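Long-range contacts in vanadium-dependent haloperoxidase (Zobellia galactanivorans, PDB 4CIT), which probably catalyses the oxidation of iodide by hydrogen peroxide, using bound vanadate as its cofactor: residues Ile34-Glu39 and Asn107-Ala112; Asp46-Ile51 and Asp128-Leu133; Gly89-Leu94 and Pro211-Ser216; Thr95-Pro100 and Asp161-Trp166; Phe387-Asp392 and Lys405-Ala410. All blocks are in the same frame, centred on the assembly; numbering follows the deposited sequence.

Contact 1. Residues Ile34-Glu39 and Asn107-Ala112; sequences INITPE and NYELAA
Ile-34 and Ile-36 pack against Asn-107, Glu-109 and Leu-110 in a buried contact that lays the extended N-terminal arm, just ahead of helix 38-55, across the first turn of helix 108-123. The evidence for apolar packing lies in the branches. Ile-36 points CD1 at Leu-110 CD1, 3.6 Å away in one of the two conformers of Leu-110, and the two side chains cross at about a right angle. Ile-36 CB also meets Glu-109 CB at 3.7 Å. Asn-107 serves both segments: ND2 is turned to the arm, and OD1 caps the helix. CG stands anti to the backbone N (chi1 172°); OD1 accepts from Leu-110 N at 3.0 Å and 167°, the donor lying above the carbonyl plane, while ND2 approaches Ile-34 O to 2.8 Å. One water accepts hydrogen bonds from Ile-36 N (3.0 Å) and Asn-107 ND2 (3.2 Å) and donates one to Glu-109 OE1, so this water links the arm's backbone to the first turn of the helix; a second accepts from Ile-34 N. Trp-141 of helix 128-144 touches both isoleucines. This is a classic asparagine N-cap, here doubling as a docking point for an extended chain in a mainly helical fold.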
# COMPACT_ATOMS: atom_id res chain seq x y z
N ILE A 34 -1.49 -31.62 5.14
CA ILE A 34 -0.96 -30.57 4.25
C ILE A 34 -0.50 -29.47 5.16
O ILE A 34 -1.30 -28.95 5.97
CB ILE A 34 -1.97 -30.08 3.24
CG1 ILE A 34 -2.34 -31.20 2.27
CG2 ILE A 34 -1.46 -28.82 2.50
CD1 ILE A 34 -3.52 -30.95 1.37
N ASN A 35 0.80 -29.14 5.09
CA ASN A 35 1.39 -28.12 5.97
C ASN A 35 1.42 -26.82 5.20
O ASN A 35 2.14 -26.69 4.21
CB ASN A 35 2.85 -28.44 6.42
CG ASN A 35 3.44 -27.39 7.41
OD1 ASN A 35 2.75 -26.82 8.29
ND2 ASN A 35 4.73 -27.07 7.20
N ILE A 36 0.62 -25.87 5.66
CA ILE A 36 0.52 -24.58 5.02
C ILE A 36 1.36 -23.67 5.90
O ILE A 36 1.25 -23.68 7.11
CB ILE A 36 -0.93 -24.09 5.02
CG1 ILE A 36 -1.81 -25.00 4.23
CG2 ILE A 36 -0.99 -22.66 4.44
CD1 ILE A 36 -1.43 -25.16 2.78
N THR A 37 2.22 -22.87 5.31
CA THR A 37 3.04 -21.97 6.11
C THR A 37 2.82 -20.50 5.65
O THR A 37 2.24 -20.24 4.60
CB THR A 37 4.53 -22.26 5.96
OG1 THR A 37 4.83 -22.15 4.57
CG2 THR A 37 4.88 -23.66 6.60
N PRO A 38 3.31 -19.55 6.45
CA PRO A 38 3.12 -18.15 6.04
C PRO A 38 3.81 -17.87 4.74
O PRO A 38 3.38 -16.98 3.96
CB PRO A 38 3.80 -17.35 7.16
CG PRO A 38 4.12 -18.32 8.27
CD PRO A 38 3.85 -19.71 7.82
N GLU A 39 4.84 -18.65 4.43
CA GLU A 39 5.53 -18.40 3.13
C GLU A 39 4.64 -18.65 1.88
O GLU A 39 4.92 -18.10 0.82
CB GLU A 39 6.86 -19.11 3.08
CG GLU A 39 7.87 -18.55 4.15
CD GLU A 39 7.83 -19.11 5.58
OE1 GLU A 39 6.90 -19.86 6.08
OE2 GLU A 39 8.80 -18.79 6.29
N ASN A 107 -8.71 -27.85 6.24
CA ASN A 107 -7.44 -27.26 6.72
C ASN A 107 -7.69 -25.74 6.45
O ASN A 107 -7.78 -25.30 5.28
CB ASN A 107 -6.28 -27.76 5.90
CG ASN A 107 -4.96 -27.05 6.23
OD1 ASN A 107 -4.92 -25.83 6.54
ND2 ASN A 107 -3.87 -27.84 6.24
N TYR A 108 -7.92 -25.00 7.54
CA TYR A 108 -8.36 -23.60 7.39
C TYR A 108 -7.26 -22.72 6.79
O TYR A 108 -7.58 -21.74 6.10
CB TYR A 108 -8.89 -23.04 8.73
CG TYR A 108 -9.98 -23.93 9.32
CD1 TYR A 108 -11.14 -24.17 8.64
CD2 TYR A 108 -9.78 -24.57 10.50
CE1 TYR A 108 -12.11 -24.98 9.18
CE2 TYR A 108 -10.72 -25.40 11.02
CZ TYR A 108 -11.90 -25.57 10.35
OH TYR A 108 -12.83 -26.46 10.87
N GLU A 109 -6.02 -22.97 7.10
CA GLU A 109 -4.93 -22.20 6.45
C GLU A 109 -4.91 -22.40 4.95
O GLU A 109 -4.67 -21.49 4.14
CB GLU A 109 -3.58 -22.57 7.05
CG GLU A 109 -3.57 -22.18 8.49
CD GLU A 109 -2.30 -22.63 9.22
OE1 GLU A 109 -1.41 -23.28 8.61
OE2 GLU A 109 -2.20 -22.35 10.42
N LEU A 110 -5.12 -23.66 4.54
CA LEU A 110 -5.24 -23.98 3.12
C LEU A 110 -6.42 -23.16 2.51
O LEU A 110 -6.30 -22.54 1.49
CB LEU A 110 -5.42 -25.51 2.97
CG LEU A 110 -5.56 -26.06 1.56
CD1 LEU A 110 -4.32 -25.73 0.77
CD2 LEU A 110 -5.79 -27.56 1.59
N ALA A 111 -7.57 -23.19 3.14
CA ALA A 111 -8.72 -22.42 2.66
C ALA A 111 -8.42 -20.96 2.55
O ALA A 111 -8.76 -20.34 1.54
CB ALA A 111 -9.94 -22.62 3.51
N ALA A 112 -7.67 -20.44 3.53
CA ALA A 112 -7.29 -19.00 3.55
C ALA A 112 -6.40 -18.67 2.35
O ALA A 112 -6.61 -17.61 1.74
CB ALA A 112 -6.61 -18.66 4.85
O HOH W 1 -3.42 -30.79 7.09
O HOH W 2 -1.39 -26.44 7.77

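Contact 2. Residues Asp46-Ile51 and Asp128-Leu133; sequences DRVTEI and DRMESL
Antiparallel helix packing brings Arg-47 and Ile-51 of helix 38-55 against Arg-129, Met-130 and Leu-133 of helix 128-144: the axes of the two short segments approach to 9.9 Å at 159° between their directions. Arg-47 leaves its helix with CG anti to the backbone N, then bends at chi2 and chi3, and its NH1 donates to Arg-129 O (2.9 Å, 158°). That oxygen lies in the guanidinium plane, and the donor comes nearly along the C=O axis. Leu-133 CB sits over one guanidinium face, 3.7 Å from NH1, while a salt bridge from NE to Glu-50 OE1 (3.3 Å), its hydrogen bond weak, holds the other end of the group. An alanine here would remove the chain beyond CB and would probably leave Arg-129 O without this donor and Glu-50 without its salt-bridge partner. Within the helical bundle, the buried side of the pair is apolar. Ile-51 CD1 wedges between Arg-129 CB, at 3.5 Å, and Met-130 CG, at 3.6 Å, with the methionine in one of two deposited conformers. Its sulfur also meets Arg-47 CG at 3.8 Å, the two side chains sliding past each other in opposite directions. Met-117 and Lys-121 of helix 108-123 touch Met-130 in turn.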
# COMPACT_ATOMS: atom_id res chain seq x y z
N ASP A 46 3.73 -11.97 -3.38
CA ASP A 46 4.84 -11.73 -4.30
C ASP A 46 4.39 -11.86 -5.77
O ASP A 46 4.79 -11.04 -6.58
CB ASP A 46 5.95 -12.77 -4.13
CG ASP A 46 6.80 -12.60 -2.82
OD1 ASP A 46 6.72 -11.51 -2.19
OD2 ASP A 46 7.51 -13.63 -2.44
N ARG A 47 3.55 -12.88 -6.08
CA ARG A 47 3.12 -13.03 -7.44
C ARG A 47 2.21 -11.86 -7.84
O ARG A 47 2.30 -11.33 -8.95
CB ARG A 47 2.37 -14.35 -7.64
CG ARG A 47 1.88 -14.66 -9.04
CD ARG A 47 2.91 -14.56 -10.12
NE ARG A 47 4.03 -15.49 -9.92
CZ ARG A 47 4.04 -16.75 -10.37
NH1 ARG A 47 3.03 -17.26 -11.08
NH2 ARG A 47 5.12 -17.50 -10.17
N VAL A 48 1.29 -11.48 -6.97
CA VAL A 48 0.38 -10.38 -7.33
C VAL A 48 1.16 -9.08 -7.52
O VAL A 48 0.82 -8.27 -8.41
CB VAL A 48 -0.87 -10.31 -6.42
CG1 VAL A 48 -0.52 -9.60 -5.21
CG2 VAL A 48 -2.06 -9.63 -7.17
N THR A 49 2.17 -8.91 -6.72
CA THR A 49 3.07 -7.79 -6.85
C THR A 49 3.70 -7.73 -8.25
O THR A 49 3.72 -6.64 -8.95
CB THR A 49 4.12 -7.75 -5.70
OG1 THR A 49 3.44 -7.52 -4.45
CG2 THR A 49 5.04 -6.61 -5.86
N GLU A 50 4.22 -8.86 -8.65
CA GLU A 50 4.85 -8.96 -9.99
C GLU A 50 3.86 -8.70 -11.11
O GLU A 50 4.15 -7.92 -12.04
CB GLU A 50 5.45 -10.34 -10.17
CG GLU A 50 6.61 -10.62 -9.25
CD GLU A 50 6.83 -12.13 -9.02
OE1 GLU A 50 6.18 -12.97 -9.68
OE2 GLU A 50 7.65 -12.50 -8.15
N ILE A 51 2.65 -9.21 -10.97
CA ILE A 51 1.63 -9.02 -11.97
C ILE A 51 1.20 -7.55 -12.07
O ILE A 51 0.96 -7.03 -13.17
CB ILE A 51 0.42 -9.92 -11.71
CG1 ILE A 51 0.90 -11.40 -11.71
CG2 ILE A 51 -0.73 -9.59 -12.71
CD1 ILE A 51 -0.24 -12.38 -11.36
N ASP A 128 -4.02 -15.40 -15.80
CA ASP A 128 -3.24 -16.60 -16.08
C ASP A 128 -1.96 -16.71 -15.26
O ASP A 128 -1.47 -17.83 -14.96
CB ASP A 128 -2.99 -16.75 -17.58
CG ASP A 128 -2.06 -15.72 -18.14
OD1 ASP A 128 -2.05 -14.54 -17.71
OD2 ASP A 128 -1.38 -16.08 -19.12
N ARG A 129 -1.40 -15.56 -14.89
CA ARG A 129 -0.21 -15.53 -14.08
C ARG A 129 -0.45 -15.83 -12.63
O ARG A 129 0.45 -16.24 -11.98
CB ARG A 129 0.55 -14.21 -14.23
CG ARG A 129 0.89 -13.95 -15.71
CD ARG A 129 1.66 -12.63 -15.88
NE ARG A 129 2.10 -12.44 -17.26
CZ ARG A 129 3.26 -11.83 -17.62
NH1 ARG A 129 4.08 -11.29 -16.72
NH2 ARG A 129 3.58 -11.79 -18.89
N MET A 130 -1.64 -15.54 -12.11
CA MET A 130 -2.01 -16.09 -10.75
C MET A 130 -2.40 -17.54 -10.87
O MET A 130 -2.07 -18.33 -10.00
CB MET A 130 -3.14 -15.35 -10.09
CG MET A 130 -2.86 -14.00 -9.49
SD MET A 130 -1.70 -13.93 -8.13
CE MET A 130 -2.26 -15.33 -7.14
N GLU A 131 -3.14 -17.89 -11.92
CA GLU A 131 -3.59 -19.26 -12.06
C GLU A 131 -2.39 -20.23 -12.12
O GLU A 131 -2.50 -21.34 -11.67
CB GLU A 131 -4.47 -19.42 -13.29
CG GLU A 131 -5.82 -18.76 -13.12
CD GLU A 131 -6.57 -18.59 -14.45
OE1 GLU A 131 -5.99 -18.75 -15.57
OE2 GLU A 131 -7.73 -18.29 -14.38
N SER A 132 -1.25 -19.82 -12.70
CA SER A 132 -0.09 -20.69 -12.76
C SER A 132 0.46 -20.99 -11.38
O SER A 132 0.83 -22.15 -11.08
CB SER A 132 1.06 -20.19 -13.71
OG SER A 132 1.36 -18.88 -13.25
N LEU A 133 0.49 -19.99 -10.51
CA LEU A 133 1.02 -20.17 -9.17
C LEU A 133 0.04 -21.09 -8.41
O LEU A 133 0.45 -22.08 -7.78
CB LEU A 133 1.03 -18.85 -8.40
CG LEU A 133 1.33 -18.98 -6.88
CD1 LEU A 133 2.72 -19.49 -6.68
CD2 LEU A 133 1.13 -17.66 -6.15

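Contact 3. Residues Gly89-Leu94 and Pro211-Ser216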
# COMPACT_ATOMS: atom_id res chain seq x y z
N GLY A 89 -18.55 -6.32 10.86
CA GLY A 89 -19.05 -5.38 11.74
C GLY A 89 -18.06 -4.26 12.06
O GLY A 89 -18.42 -3.27 12.74
N GLN A 90 -16.81 -4.45 11.66
CA GLN A 90 -15.74 -3.46 11.93
C GLN A 90 -15.31 -2.70 10.65
O GLN A 90 -14.97 -1.50 10.74
CB GLN A 90 -14.53 -4.15 12.56
CG GLN A 90 -14.80 -4.99 13.81
CD GLN A 90 -13.53 -5.28 14.59
OE1 GLN A 90 -13.03 -6.44 14.77
NE2 GLN A 90 -12.99 -4.23 15.09
N LEU A 91 -15.29 -3.35 9.53
CA LEU A 91 -15.01 -2.70 8.26
C LEU A 91 -16.32 -2.30 7.61
O LEU A 91 -17.32 -3.08 7.69
CB LEU A 91 -14.21 -3.62 7.31
CG LEU A 91 -12.90 -4.20 7.78
CD1 LEU A 91 -12.11 -4.97 6.75
CD2 LEU A 91 -12.07 -3.09 8.31
N ASN A 92 -16.34 -1.17 6.87
CA ASN A 92 -17.60 -0.69 6.29
C ASN A 92 -18.30 -1.66 5.36
O ASN A 92 -17.74 -2.04 4.37
CB ASN A 92 -17.30 0.64 5.55
CG ASN A 92 -16.84 1.78 6.55
OD1 ASN A 92 -17.32 1.83 7.71
ND2 ASN A 92 -16.01 2.68 6.08
N GLY A 93 -19.53 -2.05 5.69
CA GLY A 93 -20.33 -2.95 4.85
C GLY A 93 -20.07 -4.49 5.02
O GLY A 93 -20.69 -5.25 4.35
N LEU A 94 -19.08 -4.89 5.77
CA LEU A 94 -18.66 -6.27 5.81
C LEU A 94 -19.49 -7.02 6.85
O LEU A 94 -19.55 -6.65 8.03
CB LEU A 94 -17.23 -6.36 6.22
CG LEU A 94 -16.70 -7.81 6.32
CD1 LEU A 94 -16.83 -8.54 5.01
CD2 LEU A 94 -15.26 -7.78 6.83
N PRO A 211 -14.23 3.68 1.79
CA PRO A 211 -13.14 3.32 2.68
C PRO A 211 -13.43 2.09 3.55
O PRO A 211 -14.61 1.72 3.77
CB PRO A 211 -13.01 4.55 3.58
CG PRO A 211 -14.01 5.53 3.16
CD PRO A 211 -14.98 4.85 2.23
N PHE A 212 -12.40 1.38 3.96
CA PHE A 212 -12.59 0.24 4.90
C PHE A 212 -12.97 0.61 6.31
O PHE A 212 -13.84 -0.02 6.91
CB PHE A 212 -11.29 -0.59 4.94
CG PHE A 212 -11.03 -1.39 3.71
CD1 PHE A 212 -11.76 -2.55 3.43
CD2 PHE A 212 -10.10 -0.99 2.77
CE1 PHE A 212 -11.46 -3.30 2.30
CE2 PHE A 212 -9.86 -1.71 1.58
CZ PHE A 212 -10.51 -2.94 1.40
N VAL A 213 -12.28 1.62 6.88
CA VAL A 213 -12.40 1.98 8.32
C VAL A 213 -12.84 3.44 8.53
O VAL A 213 -13.53 3.82 9.53
CB VAL A 213 -11.00 1.79 9.01
CG1 VAL A 213 -11.13 1.87 10.50
CG2 VAL A 213 -10.31 0.48 8.63
N LEU A 214 -12.44 4.33 7.62
CA LEU A 214 -12.75 5.75 7.76
C LEU A 214 -14.24 5.94 7.77
O LEU A 214 -14.98 5.19 7.11
CB LEU A 214 -12.24 6.59 6.63
CG LEU A 214 -10.74 6.49 6.35
CD1 LEU A 214 -10.36 7.35 5.14
CD2 LEU A 214 -9.98 6.83 7.59
N ASP A 215 -14.67 6.94 8.52
CA ASP A 215 -16.08 7.37 8.45
C ASP A 215 -16.42 8.07 7.15
O ASP A 215 -17.56 8.00 6.64
CB ASP A 215 -16.38 8.26 9.64
CG ASP A 215 -16.24 7.53 10.97
OD1 ASP A 215 -16.71 6.37 11.09
OD2 ASP A 215 -15.61 8.13 11.90
N SER A 216 -15.40 8.72 6.54
CA SER A 216 -15.56 9.33 5.22
C SER A 216 -14.20 9.57 4.67
O SER A 216 -13.26 9.64 5.43
CB SER A 216 -16.32 10.65 5.23
OG SER A 216 -15.51 11.68 5.77
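Leu-91 and Phe-212, whose CA atoms are 5.1 Å apart, mark where two irregular loops meet, the first folded as a type II beta turn from Leu-91 to Leu-94 with Gly-93 at positive phi. One backbone bond joins them: Asn-92 N donates to Phe-212 O at 2.8 Å with an N-H...O angle of 162°. The same oxygen receives a CA-H...O contact from Leu-91 CA at 3.2 Å. The side chain of Asn-92 carries most of the remaining polar contact. Its CG stands anti to the carbonyl carbon (chi1 -65°), and ND2 donates twice, to Leu-214 O at 2.9 Å and to Pro-211 O at 2.9 Å. The first acceptor lies in the amide plane. The second is tilted from it, and ND2 stands above the Pro-211 carbonyl plane. An aspartate in its place would lose both N-H donors and would probably set its negative charge against these two carbonyl oxygens, opening the loop junction. On the apolar side Leu-91 CD1 meets Phe-212 CD1 at 4.1 Å and Leu-91 CD2 meets Val-213 CG2 at 4.0 Å. Asp-323 of helix 307-335 accepts from the backbone N of Phe-212, Val-213 and Leu-214, so a carboxylate holds the N-H groups while Asn-92 takes carbonyls. The chemistry implies a shape set by hydrogen bonds to carbonyls, two from the Asn-92 side chain, each ND2 N-H having its own acceptor.

Contact 4. Residues Thr95-Pro100 and Asp161-Trp166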
# COMPACT_ATOMS: atom_id res chain seq x y z
N THR A 95 -20.16 -8.05 6.35
CA THR A 95 -20.89 -9.02 7.17
C THR A 95 -20.22 -10.36 7.33
O THR A 95 -19.18 -10.66 6.71
CB THR A 95 -22.31 -9.30 6.60
OG1 THR A 95 -22.19 -9.91 5.31
CG2 THR A 95 -23.17 -7.99 6.56
N ALA A 96 -20.77 -11.16 8.22
CA ALA A 96 -20.11 -12.45 8.55
C ALA A 96 -19.93 -13.40 7.36
O ALA A 96 -20.86 -13.66 6.54
CB ALA A 96 -20.79 -13.11 9.73
N ILE A 97 -18.73 -13.98 7.26
CA ILE A 97 -18.48 -15.04 6.25
C ILE A 97 -19.22 -16.33 6.61
O ILE A 97 -19.55 -16.55 7.78
CB ILE A 97 -17.01 -15.38 6.02
CG1 ILE A 97 -16.28 -15.81 7.28
CG2 ILE A 97 -16.23 -14.18 5.35
CD1 ILE A 97 -15.02 -16.61 7.01
N PRO A 98 -19.43 -17.17 5.61
CA PRO A 98 -19.98 -18.46 5.90
C PRO A 98 -19.06 -19.22 6.82
O PRO A 98 -17.86 -19.14 6.64
CB PRO A 98 -20.01 -19.17 4.51
CG PRO A 98 -19.85 -18.11 3.52
CD PRO A 98 -19.30 -16.90 4.17
N GLU A 99 -19.63 -19.99 7.75
CA GLU A 99 -18.86 -20.92 8.61
C GLU A 99 -18.51 -22.21 7.85
O GLU A 99 -19.24 -22.57 6.99
CB GLU A 99 -19.71 -21.26 9.84
CG GLU A 99 -19.89 -20.07 10.80
CD GLU A 99 -18.65 -19.74 11.66
OE1 GLU A 99 -17.56 -20.39 11.62
OE2 GLU A 99 -18.74 -18.77 12.41
N PRO A 100 -17.46 -22.92 8.24
CA PRO A 100 -17.13 -24.14 7.58
C PRO A 100 -18.11 -25.25 8.02
O PRO A 100 -18.69 -25.20 9.13
CB PRO A 100 -15.75 -24.43 8.07
CG PRO A 100 -15.57 -23.75 9.38
CD PRO A 100 -16.43 -22.52 9.24
N ASP A 161 -16.23 -15.88 -2.54
CA ASP A 161 -17.38 -15.38 -3.18
C ASP A 161 -18.06 -14.35 -2.28
O ASP A 161 -18.63 -13.38 -2.79
CB ASP A 161 -18.44 -16.45 -3.58
CG ASP A 161 -17.95 -17.36 -4.75
OD1 ASP A 161 -17.05 -16.96 -5.61
OD2 ASP A 161 -18.46 -18.50 -4.79
N HIS A 162 -18.08 -14.60 -0.98
CA HIS A 162 -18.74 -13.69 -0.07
C HIS A 162 -18.01 -12.36 -0.08
O HIS A 162 -18.63 -11.25 -0.16
CB HIS A 162 -18.92 -14.31 1.32
CG HIS A 162 -19.46 -13.36 2.36
ND1 HIS A 162 -20.80 -13.23 2.59
CD2 HIS A 162 -18.84 -12.53 3.25
CE1 HIS A 162 -21.01 -12.33 3.54
NE2 HIS A 162 -19.83 -11.91 3.97
N ILE A 163 -16.71 -12.45 0.11
CA ILE A 163 -15.90 -11.25 0.16
C ILE A 163 -15.93 -10.51 -1.19
O ILE A 163 -16.06 -9.25 -1.22
CB ILE A 163 -14.48 -11.58 0.58
CG1 ILE A 163 -14.53 -12.21 1.98
CG2 ILE A 163 -13.62 -10.33 0.41
CD1 ILE A 163 -14.86 -11.28 3.12
N GLY A 164 -15.98 -11.28 -2.27
CA GLY A 164 -16.14 -10.70 -3.64
C GLY A 164 -17.42 -9.86 -3.82
O GLY A 164 -17.39 -8.80 -4.42
N GLU A 165 -18.53 -10.31 -3.26
CA GLU A 165 -19.74 -9.58 -3.35
C GLU A 165 -19.60 -8.21 -2.67
O GLU A 165 -20.14 -7.26 -3.21
CB GLU A 165 -20.94 -10.30 -2.73
CG GLU A 165 -21.34 -11.47 -3.59
CD GLU A 165 -22.46 -12.32 -2.96
OE1 GLU A 165 -23.24 -11.80 -2.11
OE2 GLU A 165 -22.58 -13.51 -3.35
N TRP A 166 -18.96 -8.18 -1.51
CA TRP A 166 -18.73 -6.95 -0.74
C TRP A 166 -17.75 -6.04 -1.50
O TRP A 166 -18.02 -4.81 -1.60
CB TRP A 166 -18.16 -7.32 0.61
CG TRP A 166 -17.62 -6.21 1.42
CD1 TRP A 166 -18.30 -5.16 1.96
CD2 TRP A 166 -16.33 -6.19 1.96
NE1 TRP A 166 -17.47 -4.42 2.73
CE2 TRP A 166 -16.24 -5.03 2.77
CE3 TRP A 166 -15.22 -7.06 1.82
CZ2 TRP A 166 -15.11 -4.69 3.44
CZ3 TRP A 166 -14.06 -6.71 2.50
CH2 TRP A 166 -14.06 -5.55 3.37
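The imidazole of His-162 has Ile-97 CA over one face, offset toward the rim: a CH-pi contact with CA 4.2 Å from the ring centroid and 22° off the normal. It docks the extended connection between helix 59-80 and helix 108-123 onto the side of helix 146-167, a surface contact of loop on helix in this mostly helical fold. His-162 reaches out with CG anti to its backbone N (chi1 173°). NE2 then donates to Thr-95 O at 3.1 Å, the oxygen tilted somewhat from the ring plane and the donor standing well above the carbonyl plane. That direction places a proton on NE2. Ala-96 O is also close, but its angle is poor and it makes no bond. Thr-95 OG1 takes the ring edge, in plane, 3.2 Å from CE1. Further along, Pro-98 CD comes to 3.9 Å from His-162 CB. One ring thus meets the loop with its face, its edge and its N-H. Outside the pair, Tyr-155 of the same helix donates a hydroxyl bond to Pro-98 O and touches Ile-97. Ile-97 CG2 lies 3.7 Å from His-162 CD2 and 3.9 Å from Ile-163 CD1.

Contact 5. Residues Phe387-Asp392 and Lys405-Ala410; sequences FSFDDD and KSFKQA
Phe-407 meets two phenylalanines of 387-392 at once, and the three rings form an aromatic cluster. With Phe-387 its plane is nearly parallel (12°), but the rings are slid apart, centroids 5.1 Å distant, so they barely overlap; the nearest atoms are Phe-387 CD1 and Phe-407 CZ at 3.5 Å. With Phe-389 the planes lie at 32°, an oblique meeting in which Phe-389 CE1 comes to 3.7 Å from Phe-407 CD1. The Phe-389 ring, whose CG sits between its backbone N and carbonyl carbon (chi1 67°), also sets CZ 4.0 Å from Ala-410 CB. Backbones touch beside the rings: Ser-406 CA makes a CA-H...O contact with Phe-387 O at 3.2 Å, and one water accepts from both Phe-387 N and Phe-407 N. In the next shell the start of the helix is fixed. Ser-406 is its N-cap, OG accepting from Gln-409 N (2.9 Å), and Gln-409 OE1 in turn accepts from Lys-405 N (2.7 Å). Farther out, Phe-389 pairs through its backbone with Phe-404 in the two-stranded antiparallel sheet of 389-391 and 402-404, while helix 367-383 packs on Phe-407 and helix 288-302 on Phe-387 and Phe-389.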
# COMPACT_ATOMS: atom_id res chain seq x y z
N PHE A 387 12.22 -1.56 16.03
CA PHE A 387 12.31 -2.80 15.33
C PHE A 387 13.33 -2.62 14.20
O PHE A 387 13.05 -1.98 13.17
CB PHE A 387 10.94 -3.22 14.74
CG PHE A 387 10.90 -4.59 14.20
CD1 PHE A 387 11.32 -4.84 12.91
CD2 PHE A 387 10.46 -5.65 14.96
CE1 PHE A 387 11.34 -6.13 12.39
CE2 PHE A 387 10.44 -6.94 14.45
CZ PHE A 387 10.88 -7.18 13.16
N SER A 388 14.53 -3.16 14.40
CA SER A 388 15.56 -2.97 13.39
C SER A 388 15.38 -4.03 12.27
O SER A 388 14.98 -5.17 12.47
CB SER A 388 16.97 -2.98 14.01
OG SER A 388 17.24 -4.30 14.42
N PHE A 389 15.66 -3.62 11.06
CA PHE A 389 15.53 -4.50 9.92
C PHE A 389 16.35 -4.06 8.74
O PHE A 389 16.73 -2.86 8.60
CB PHE A 389 14.01 -4.70 9.51
CG PHE A 389 13.34 -3.48 8.97
CD1 PHE A 389 12.81 -2.57 9.84
CD2 PHE A 389 13.23 -3.25 7.58
CE1 PHE A 389 12.21 -1.38 9.36
CE2 PHE A 389 12.61 -2.13 7.11
CZ PHE A 389 12.08 -1.20 7.99
N ASP A 390 16.71 -5.07 7.93
CA ASP A 390 17.33 -4.87 6.61
C ASP A 390 16.27 -4.94 5.56
O ASP A 390 15.58 -5.99 5.41
CB ASP A 390 18.37 -5.94 6.38
CG ASP A 390 19.56 -5.81 7.34
OD1 ASP A 390 19.88 -4.71 7.82
OD2 ASP A 390 20.15 -6.86 7.70
N ASP A 391 16.13 -3.86 4.79
CA ASP A 391 15.08 -3.77 3.78
C ASP A 391 15.65 -4.21 2.44
O ASP A 391 16.35 -3.38 1.80
CB ASP A 391 14.52 -2.35 3.69
CG ASP A 391 13.46 -2.16 2.61
OD1 ASP A 391 13.14 -3.15 1.87
OD2 ASP A 391 12.91 -1.04 2.53
N ASP A 392 15.45 -5.44 2.05
CA ASP A 392 15.86 -5.98 0.73
C ASP A 392 14.74 -6.02 -0.30
O ASP A 392 14.84 -6.70 -1.34
CB ASP A 392 16.47 -7.38 0.86
CG ASP A 392 15.46 -8.45 1.23
OD1 ASP A 392 14.36 -8.09 1.68
OD2 ASP A 392 15.86 -9.68 1.21
N LYS A 405 16.57 1.33 11.82
CA LYS A 405 16.53 1.01 13.24
C LYS A 405 15.11 0.84 13.73
O LYS A 405 14.89 0.35 14.91
CB LYS A 405 17.20 2.09 14.07
CG LYS A 405 18.63 2.36 13.62
CD LYS A 405 19.45 3.05 14.72
CE LYS A 405 20.88 3.32 14.24
NZ LYS A 405 21.58 2.03 13.96
N SER A 406 14.15 1.29 12.94
CA SER A 406 12.72 1.24 13.31
C SER A 406 11.81 1.45 12.07
O SER A 406 12.29 2.04 11.06
CB SER A 406 12.42 2.33 14.37
OG SER A 406 12.45 3.64 13.81
N PHE A 407 10.53 1.08 12.17
CA PHE A 407 9.62 1.46 11.09
C PHE A 407 9.50 2.96 10.94
O PHE A 407 9.42 3.46 9.78
CB PHE A 407 8.25 0.86 11.29
CG PHE A 407 8.28 -0.63 11.51
CD1 PHE A 407 8.75 -1.50 10.53
CD2 PHE A 407 7.86 -1.15 12.72
CE1 PHE A 407 8.74 -2.86 10.75
CE2 PHE A 407 7.87 -2.51 12.94
CZ PHE A 407 8.31 -3.36 11.93
N LYS A 408 9.53 3.68 12.07
CA LYS A 408 9.46 5.17 12.11
C LYS A 408 10.60 5.79 11.32
O LYS A 408 10.39 6.70 10.49
CB LYS A 408 9.44 5.70 13.53
CG LYS A 408 9.12 7.19 13.58
CD LYS A 408 9.34 7.76 14.98
CE LYS A 408 9.47 9.30 15.02
NZ LYS A 408 10.31 9.93 13.96
N GLN A 409 11.78 5.26 11.49
CA GLN A 409 12.96 5.73 10.77
C GLN A 409 12.87 5.51 9.29
O GLN A 409 13.16 6.40 8.49
CB GLN A 409 14.25 5.20 11.36
CG GLN A 409 15.51 5.78 10.69
CD GLN A 409 16.76 5.00 11.05
OE1 GLN A 409 16.87 3.81 10.77
NE2 GLN A 409 17.69 5.67 11.77
N ALA A 410 12.42 4.34 8.89
CA ALA A 410 12.13 4.08 7.49
C ALA A 410 11.10 5.04 6.92
O ALA A 410 11.30 5.50 5.78
CB ALA A 410 11.71 2.67 7.25
O HOH W 3 9.95 -0.04 14.93

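How the contacts relate
Contacts 1 and 2 use the arm leading into helix 38-55 and its later half, respectively, with centres about 18 Å apart. Contacts 3 and 4 form a second group, centres about 15 Å apart and in direct touch: Asn-92 O lies 2.9 Å from Trp-166 NE1, a probable hydrogen bond. The groups meet where Pro-100 CG of contact 4 packs on Tyr-108 CE1 of contact 1, at 3.7 Å. The side chain of Ile-97 in contact 4 is about 10 Å from the bound sodium ion. Contact 5 stands apart, its centre about 27 Å from that of contact 2; its helix 407-420 carries Arg-418 of the vanadate pocket, and the adjoining helix 367-383 carries Gly-367 and His-368.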